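Local atomic coordinates of uncharacterized protein VPA0106 (Vibrio parahaemolyticus, PDB entry 3U07), a protein that is of unknown function, a probably exported bacterial protein that combines a DUF1254 domain with a DUF1214 domain. Residues 92-97 with 190-195; 56-61 with 88-93. The protein carries 2 engineered substitutions. All coordinates share one frame; numbering follows the deposited sequence.

Contact 1 (92-97 with 190-195)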
ATOM      1  N   ALA A  92       5.428   4.702  20.747  1.00 18.42           N
ATOM      2  CA  ALA A  92       5.624   5.871  21.605  1.00 22.02           C
ATOM      3  C   ALA A  92       6.232   5.539  22.966  1.00 22.86           C
ATOM      4  O   ALA A  92       7.237   6.122  23.356  1.00 28.27           O
ATOM      5  CB  ALA A  92       4.299   6.610  21.808  1.00 19.45           C
ATOM      6  N   ALA A  93       5.618   4.604  23.686  1.00 21.58           N
ATOM      7  CA  ALA A  93       6.097   4.243  25.018  1.00 26.29           C
ATOM      8  C   ALA A  93       7.377   3.433  24.980  1.00 24.32           C
ATOM      9  O   ALA A  93       8.251   3.604  25.823  1.00 20.11           O
ATOM     10  CB  ALA A  93       5.013   3.472  25.775  1.00 27.88           C
ATOM     11  N   GLU A  94       7.483   2.552  23.992  1.00 21.01           N
ATOM     12  CA  GLU A  94       8.655   1.705  23.851  1.00 20.41           C
ATOM     13  C   GLU A  94       8.612   0.991  22.497  1.00 23.58           C
ATOM     14  O   GLU A  94       7.589   1.010  21.816  1.00 21.55           O
ATOM     15  CB  GLU A  94       8.673   0.666  24.974  1.00 20.16           C
ATOM     16  CG  GLU A  94       7.449  -0.238  24.965  1.00 27.13           C
ATOM     17  CD  GLU A  94       7.535  -1.346  25.990  1.00 28.20           C
ATOM     18  OE1 GLU A  94       8.612  -1.960  26.101  1.00 28.26           O
ATOM     19  OE2 GLU A  94       6.525  -1.611  26.674  1.00 30.64           O
ATOM     20  N   PRO A  95       9.727   0.358  22.093  1.00 20.68           N
ATOM     21  CA  PRO A  95       9.780  -0.356  20.814  1.00 16.34           C
ATOM     22  C   PRO A  95       8.808  -1.524  20.774  1.00 18.64           C
ATOM     23  O   PRO A  95       8.330  -1.993  21.815  1.00 14.92           O
ATOM     24  CB  PRO A  95      11.228  -0.825  20.739  1.00 15.99           C
ATOM     25  CG  PRO A  95      11.967   0.249  21.477  1.00 20.00           C
ATOM     26  CD  PRO A  95      11.073   0.458  22.683  1.00 19.26           C
ATOM     27  N   VAL A  96       8.531  -2.000  19.566  1.00 18.13           N
ATOM     28  CA  VAL A  96       7.622  -3.116  19.365  1.00 19.84           C
ATOM     29  C   VAL A  96       8.278  -4.078  18.391  1.00 24.73           C
ATOM     30  O   VAL A  96       8.924  -3.670  17.422  1.00 17.01           O
ATOM     31  CB  VAL A  96       6.266  -2.638  18.798  1.00 31.86           C
ATOM     32  CG1 VAL A  96       6.481  -1.923  17.482  1.00 48.23           C
ATOM     33  CG2 VAL A  96       5.329  -3.816  18.612  1.00 28.77           C
ATOM     34  N   ILE A  97       8.111  -5.363  18.659  1.00 22.10           N
ATOM     35  CA  ILE A  97       8.705  -6.391  17.833  1.00 21.08           C
ATOM     36  C   ILE A  97       7.655  -7.233  17.124  1.00 23.90           C
ATOM     37  O   ILE A  97       6.733  -7.764  17.742  1.00 24.97           O
ATOM     38  CB  ILE A  97       9.613  -7.300  18.701  1.00 18.93           C
ATOM     39  CG1 ILE A  97      10.802  -6.481  19.212  1.00 16.86           C
ATOM     40  CG2 ILE A  97      10.077  -8.508  17.903  1.00 16.19           C
ATOM     41  CD1 ILE A  97      11.561  -7.139  20.346  1.00 23.11           C
ATOM     42  N   THR A 190       5.371  -5.811  22.636  1.00 19.74           N
ATOM     43  CA  THR A 190       6.149  -4.649  23.037  1.00 24.83           C
ATOM     44  C   THR A 190       7.484  -5.218  23.521  1.00 23.01           C
ATOM     45  O   THR A 190       7.568  -6.389  23.895  1.00 21.93           O
ATOM     46  CB  THR A 190       5.499  -3.885  24.215  1.00 29.98           C
ATOM     47  OG1 THR A 190       5.285  -4.784  25.311  1.00 28.59           O
ATOM     48  CG2 THR A 190       4.182  -3.267  23.786  1.00 28.75           C
ATOM     49  N   LEU A 191       8.526  -4.395  23.505  1.00 24.16           N
ATOM     50  CA  LEU A 191       9.842  -4.837  23.946  1.00 23.12           C
ATOM     51  C   LEU A 191       9.776  -5.440  25.350  1.00 25.19           C
ATOM     52  O   LEU A 191      10.285  -6.534  25.580  1.00 22.80           O
ATOM     53  CB  LEU A 191      10.821  -3.659  23.935  1.00 17.79           C
ATOM     54  CG  LEU A 191      12.238  -3.951  24.431  1.00 22.26           C
ATOM     55  CD1 LEU A 191      12.867  -5.096  23.621  1.00 14.87           C
ATOM     56  CD2 LEU A 191      13.068  -2.678  24.330  1.00 23.00           C
ATOM     57  N   SER A 192       9.138  -4.734  26.281  1.00 25.61           N
ATOM     58  CA  SER A 192       9.038  -5.228  27.648  1.00 31.43           C
ATOM     59  C   SER A 192       8.367  -6.593  27.678  1.00 28.90           C
ATOM     60  O   SER A 192       8.864  -7.514  28.331  1.00 24.66           O
ATOM     61  CB  SER A 192       8.277  -4.234  28.534  1.00 23.16           C
ATOM     62  OG  SER A 192       6.973  -4.001  28.042  1.00 26.79           O
ATOM     63  N   GLU A 193       7.249  -6.732  26.968  1.00 29.38           N
ATOM     64  CA  GLU A 193       6.544  -8.014  26.914  1.00 35.67           C
ATOM     65  C   GLU A 193       7.485  -9.070  26.341  1.00 33.18           C
ATOM     66  O   GLU A 193       7.562 -10.191  26.840  1.00 32.76           O
ATOM     67  CB  GLU A 193       5.301  -7.920  26.020  1.00 39.03           C
ATOM     68  CG  GLU A 193       4.451  -9.194  26.012  1.00 46.25           C
ATOM     69  CD  GLU A 193       3.240  -9.103  25.092  1.00 54.60           C
ATOM     70  OE1 GLU A 193       2.725  -7.982  24.882  1.00 54.18           O
ATOM     71  OE2 GLU A 193       2.790 -10.158  24.594  1.00 61.03           O
ATOM     72  N   TYR A 194       8.197  -8.695  25.284  1.00 29.25           N
ATOM     73  CA  TYR A 194       9.144  -9.580  24.612  1.00 28.64           C
ATOM     74  C   TYR A 194      10.219 -10.061  25.581  1.00 28.89           C
ATOM     75  O   TYR A 194      10.624 -11.222  25.548  1.00 28.21           O
ATOM     76  CB  TYR A 194       9.809  -8.824  23.462  1.00 26.79           C
ATOM     77  CG  TYR A 194      10.723  -9.640  22.580  1.00 23.14           C
ATOM     78  CD1 TYR A 194      10.217 -10.387  21.518  1.00 28.53           C
ATOM     79  CD2 TYR A 194      12.105  -9.611  22.766  1.00 27.63           C
ATOM     80  CE1 TYR A 194      11.066 -11.077  20.655  1.00 26.14           C
ATOM     81  CE2 TYR A 194      12.961 -10.298  21.913  1.00 23.80           C
ATOM     82  CZ  TYR A 194      12.436 -11.025  20.858  1.00 24.75           C
ATOM     83  OH  TYR A 194      13.285 -11.688  20.002  1.00 21.89           O
ATOM     84  N   LEU A 195      10.681  -9.159  26.439  1.00 27.84           N
ATOM     85  CA  LEU A 195      11.728  -9.488  27.394  1.00 32.69           C
ATOM     86  C   LEU A 195      11.185 -10.007  28.722  1.00 35.37           C
ATOM     87  O   LEU A 195      11.957 -10.404  29.596  1.00 33.61           O
ATOM     88  CB  LEU A 195      12.620  -8.258  27.627  1.00 30.40           C
ATOM     89  CG  LEU A 195      13.348  -7.721  26.383  1.00 30.76           C
ATOM     90  CD1 LEU A 195      14.121  -6.456  26.727  1.00 25.55           C
ATOM     91  CD2 LEU A 195      14.293  -8.792  25.840  1.00 27.06           C
TER

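Contact 2 (56-61 with 88-93). Engineered in segment 56-61: Glu60 (natural residue Arg).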
ATOM      1  N   TYR A  56      -9.883   0.171  17.533  1.00 35.07           N
ATOM      2  CA  TYR A  56      -8.975  -0.942  17.279  1.00 34.08           C
ATOM      3  C   TYR A  56      -7.813  -0.906  18.260  1.00 33.93           C
ATOM      4  O   TYR A  56      -7.167   0.128  18.435  1.00 32.35           O
ATOM      5  CB  TYR A  56      -8.387  -0.877  15.868  1.00 36.09           C
ATOM      6  CG  TYR A  56      -9.352  -1.185  14.752  1.00 40.57           C
ATOM      7  CD1 TYR A  56     -10.541  -1.870  14.996  1.00 38.64           C
ATOM      8  CD2 TYR A  56      -9.058  -0.817  13.437  1.00 44.36           C
ATOM      9  CE1 TYR A  56     -11.415  -2.180  13.959  1.00 44.93           C
ATOM     10  CE2 TYR A  56      -9.923  -1.123  12.396  1.00 45.57           C
ATOM     11  CZ  TYR A  56     -11.099  -1.803  12.660  1.00 48.82           C
ATOM     12  OH  TYR A  56     -11.960  -2.096  11.625  1.00 55.18           O
ATOM     13  N   PRO A  57      -7.544  -2.025  18.940  1.00 29.96           N
ATOM     14  CA  PRO A  57      -6.411  -1.951  19.862  1.00 34.41           C
ATOM     15  C   PRO A  57      -5.124  -1.825  19.047  1.00 33.46           C
ATOM     16  O   PRO A  57      -5.003  -2.394  17.958  1.00 26.11           O
ATOM     17  CB  PRO A  57      -6.506  -3.263  20.641  1.00 36.27           C
ATOM     18  CG  PRO A  57      -7.246  -4.179  19.706  1.00 38.45           C
ATOM     19  CD  PRO A  57      -8.294  -3.279  19.118  1.00 32.81           C
ATOM     20  N   LEU A  58      -4.176  -1.054  19.560  1.00 30.69           N
ATOM     21  CA  LEU A  58      -2.908  -0.858  18.876  1.00 26.28           C
ATOM     22  C   LEU A  58      -1.949  -2.003  19.217  1.00 32.62           C
ATOM     23  O   LEU A  58      -2.123  -2.693  20.223  1.00 32.87           O
ATOM     24  CB  LEU A  58      -2.317   0.494  19.281  1.00 22.55           C
ATOM     25  CG  LEU A  58      -3.264   1.679  19.032  1.00 24.30           C
ATOM     26  CD1 LEU A  58      -2.640   2.961  19.556  1.00 24.58           C
ATOM     27  CD2 LEU A  58      -3.563   1.805  17.542  1.00 28.30           C
ATOM     28  N   ASN A  59      -0.951  -2.213  18.365  1.00 23.25           N
ATOM     29  CA  ASN A  59       0.029  -3.276  18.570  1.00 21.89           C
ATOM     30  C   ASN A  59      -0.627  -4.650  18.633  1.00 28.88           C
ATOM     31  O   ASN A  59      -0.254  -5.500  19.443  1.00 25.72           O
ATOM     32  CB  ASN A  59       0.853  -3.016  19.842  1.00 18.55           C
ATOM     33  CG  ASN A  59       1.790  -1.828  19.695  1.00 23.61           C
ATOM     34  OD1 ASN A  59       2.365  -1.611  18.627  1.00 25.02           O
ATOM     35  ND2 ASN A  59       1.960  -1.063  20.767  1.00 19.92           N
ATOM     36  N   GLU A  60      -1.614  -4.844  17.762  1.00 24.73           N
ATOM     37  CA  GLU A  60      -2.347  -6.102  17.644  1.00 30.14           C
ATOM     38  C   GLU A  60      -2.877  -6.198  16.222  1.00 30.57           C
ATOM     39  O   GLU A  60      -3.212  -5.182  15.614  1.00 29.44           O
ATOM     40  CB  GLU A  60      -3.544  -6.148  18.603  1.00 32.24           C
ATOM     41  CG  GLU A  60      -3.211  -6.429  20.061  1.00 45.14           C
ATOM     42  CD  GLU A  60      -4.459  -6.571  20.932  1.00 50.29           C
ATOM     43  OE1 GLU A  60      -5.514  -6.974  20.396  1.00 44.14           O
ATOM     44  OE2 GLU A  60      -4.381  -6.293  22.149  1.00 52.13           O
ATOM     45  N   PHE A  61      -2.933  -7.412  15.685  1.00 23.72           N
ATOM     46  CA  PHE A  61      -3.473  -7.624  14.353  1.00 29.72           C
ATOM     47  C   PHE A  61      -4.988  -7.491  14.525  1.00 41.51           C
ATOM     48  O   PHE A  61      -5.552  -8.014  15.486  1.00 48.07           O
ATOM     49  CB  PHE A  61      -3.115  -9.028  13.858  1.00 24.75           C
ATOM     50  CG  PHE A  61      -1.640  -9.242  13.656  1.00 29.72           C
ATOM     51  CD1 PHE A  61      -0.950  -8.547  12.663  1.00 29.56           C
ATOM     52  CD2 PHE A  61      -0.937 -10.130  14.464  1.00 32.56           C
ATOM     53  CE1 PHE A  61       0.418  -8.734  12.478  1.00 29.55           C
ATOM     54  CE2 PHE A  61       0.434 -10.323  14.287  1.00 37.09           C
ATOM     55  CZ  PHE A  61       1.113  -9.621  13.292  1.00 33.47           C
ATOM     56  N   TRP A  88      -1.974  -1.680  13.567  1.00 22.22           N
ATOM     57  CA  TRP A  88      -1.300  -0.412  13.762  1.00 20.74           C
ATOM     58  C   TRP A  88      -0.347  -0.571  14.932  1.00 24.27           C
ATOM     59  O   TRP A  88      -0.738  -1.022  16.006  1.00 24.00           O
ATOM     60  CB  TRP A  88      -2.303   0.695  14.075  1.00 21.28           C
ATOM     61  CG  TRP A  88      -3.178   1.065  12.925  1.00 24.27           C
ATOM     62  CD1 TRP A  88      -4.380   0.509  12.592  1.00 25.93           C
ATOM     63  CD2 TRP A  88      -2.912   2.073  11.945  1.00 22.00           C
ATOM     64  NE1 TRP A  88      -4.881   1.113  11.461  1.00 21.08           N
ATOM     65  CE2 TRP A  88      -3.998   2.074  11.042  1.00 26.46           C
ATOM     66  CE3 TRP A  88      -1.859   2.974  11.740  1.00 16.43           C
ATOM     67  CZ2 TRP A  88      -4.065   2.948   9.951  1.00 26.69           C
ATOM     68  CZ3 TRP A  88      -1.925   3.845  10.655  1.00 18.00           C
ATOM     69  CH2 TRP A  88      -3.022   3.821   9.773  1.00 20.38           C
ATOM     70  N   LEU A  89       0.908  -0.214  14.709  1.00 16.63           N
ATOM     71  CA  LEU A  89       1.929  -0.289  15.740  1.00 16.16           C
ATOM     72  C   LEU A  89       1.977   1.061  16.438  1.00 19.71           C
ATOM     73  O   LEU A  89       1.682   2.093  15.831  1.00 26.42           O
ATOM     74  CB  LEU A  89       3.300  -0.560  15.107  1.00 17.46           C
ATOM     75  CG  LEU A  89       3.878  -1.969  14.959  1.00 26.75           C
ATOM     76  CD1 LEU A  89       2.793  -3.009  14.800  1.00 18.35           C
ATOM     77  CD2 LEU A  89       4.841  -1.969  13.785  1.00 25.06           C
ATOM     78  N   ASP A  90       2.331   1.051  17.718  1.00 18.53           N
ATOM     79  CA  ASP A  90       2.483   2.291  18.475  1.00 15.37           C
ATOM     80  C   ASP A  90       3.767   2.089  19.247  1.00 19.52           C
ATOM     81  O   ASP A  90       3.823   1.262  20.155  1.00 20.56           O
ATOM     82  CB  ASP A  90       1.323   2.525  19.442  1.00 16.34           C
ATOM     83  CG  ASP A  90       1.570   3.709  20.369  1.00 21.22           C
ATOM     84  OD1 ASP A  90       2.419   4.569  20.048  1.00 22.35           O
ATOM     85  OD2 ASP A  90       0.907   3.788  21.420  1.00 26.95           O
ATOM     86  N   VAL A  91       4.802   2.832  18.873  1.00 16.94           N
ATOM     87  CA  VAL A  91       6.100   2.700  19.528  1.00 14.51           C
ATOM     88  C   VAL A  91       6.431   3.881  20.447  1.00 18.36           C
ATOM     89  O   VAL A  91       7.574   4.036  20.878  1.00 17.40           O
ATOM     90  CB  VAL A  91       7.221   2.559  18.473  1.00 14.72           C
ATOM     91  CG1 VAL A  91       6.922   1.370  17.549  1.00 14.61           C
ATOM     92  CG2 VAL A  91       7.332   3.843  17.652  1.00 16.18           C
ATOM     93  N   ALA A  92       5.428   4.702  20.747  1.00 18.42           N
ATOM     94  CA  ALA A  92       5.624   5.871  21.605  1.00 22.02           C
ATOM     95  C   ALA A  92       6.232   5.539  22.966  1.00 22.86           C
ATOM     96  O   ALA A  92       7.237   6.122  23.356  1.00 28.27           O
ATOM     97  CB  ALA A  92       4.299   6.610  21.808  1.00 19.45           C
ATOM     98  N   ALA A  93       5.618   4.604  23.686  1.00 21.58           N
ATOM     99  CA  ALA A  93       6.097   4.243  25.018  1.00 26.29           C
ATOM    100  C   ALA A  93       7.377   3.433  24.980  1.00 24.32           C
ATOM    101  O   ALA A  93       8.251   3.604  25.823  1.00 20.11           O
ATOM    102  CB  ALA A  93       5.013   3.472  25.775  1.00 27.88           C
TER
HETATM  103  O   HOH W   1      -3.748  -2.738  15.414  1.00 37.44           O

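Contact 1 (92-97 with 190-195)
Two torsions bring Glu94 and Ser192 together at the N-capped first turn of helix 191-195: Glu94 CG sits between its own backbone N and carbonyl carbon (chi1 60°), with the chain extended beyond it, and Ser192 OG takes the corresponding position (chi1 59°). The carboxylate then grips Ser192 twice. Ser192 N donates to Glu94 OE1 at 2.8 Å, on the syn side but tilted from the carboxylate plane, while Ser192 OG gives its proton to the syn lone pair of Glu94 OE2, also at 2.8 Å. Two bonds, one to each oxygen, fix the rotation of the carboxylate, and its negative charge at the helix N terminus probably interacts well with the helix dipole. Thr190 is the N-cap; its OG1 accepts from Glu193 N at 3.2 Å, and its CB lies against Glu94 OE2. Thr190, directly before the helix, also pairs with Val96 in an antiparallel non-hydrogen-bonded pair, the last rung between strand 96-100 and the edge strand 187-190 of a mixed sheet. Next to it, Leu191 N donates to Pro95 O at 2.9 Å from above the carbonyl plane, so strand pairing passes directly into the helix. Beyond the polar cluster, Leu191 splits its methyls: CD2 meets Pro95 CD, and CD1 meets Ile97 CD1. Tyr194 crosses Ile97 at about a right angle, its hydroxyl hydrogen-bonded to Ser150 OG. The contact ends in a CH-pi interaction, Ile97 CD1 standing over the centre of the Tyr194 ring, 3.5 Å from its centroid.

Contact 2 (56-61 with 88-93)
Asn59 holds the end of edge strand 82-90 as a strand neighbour would, though it belongs to an irregular loop: its backbone and its amide group together make three hydrogen bonds to that strand. Asn59 N donates to Trp88 O at 2.7 Å, nearly along the C=O axis. The side chain, with CG anti to its carbonyl carbon (chi1 -69°), then spans the backbone of Asp90. Its OD1 accepts from Asp90 N at 2.8 Å, the donor lying above the amide carbonyl plane, and ND2 gives to a lone pair of Asp90 O at 3.0 Å, with that oxygen in the amide plane. Two bonds to one residue hold the amide's rotation. Alongside, Leu58 sets CD2 against Trp88 CB and CD1 against Asp90 CB. One shell out, Asp90 OD1 accepts from Ala92 N, an Asx turn that bends the chain after the strand, and also pairs with Arg205 in a salt bridge. Phe47 of helix 26-52 meets the Trp88 ring edge-to-face and touches Leu58. At the other end, a water bridges the segments: it accepts from Trp88 N and donates to Pro57 O, the latter at 2.9 Å.

How the contacts relate
From the N terminus, helix 26-52 leads into the loop 56-61, and contact 2 closes the first, short loop by laying that segment against the end of strand 82-90. The chain then turns through Ala92 and Ala93, which belong to a segment of each contact, and enters strand 96-100. Contact 1 closes a much longer loop, over some ninety residues, by returning strand 187-190 and its helix to that strand. The loops follow one another rather than nest, meeting at the turn. Each contact works at the edge of its own four-stranded sheet, and the sheets meet where Val96 CG1 packs on Val91 CG1 and Leu89 CG, and Val96 CG2 lies 3.7 Å from Asn59 OD1.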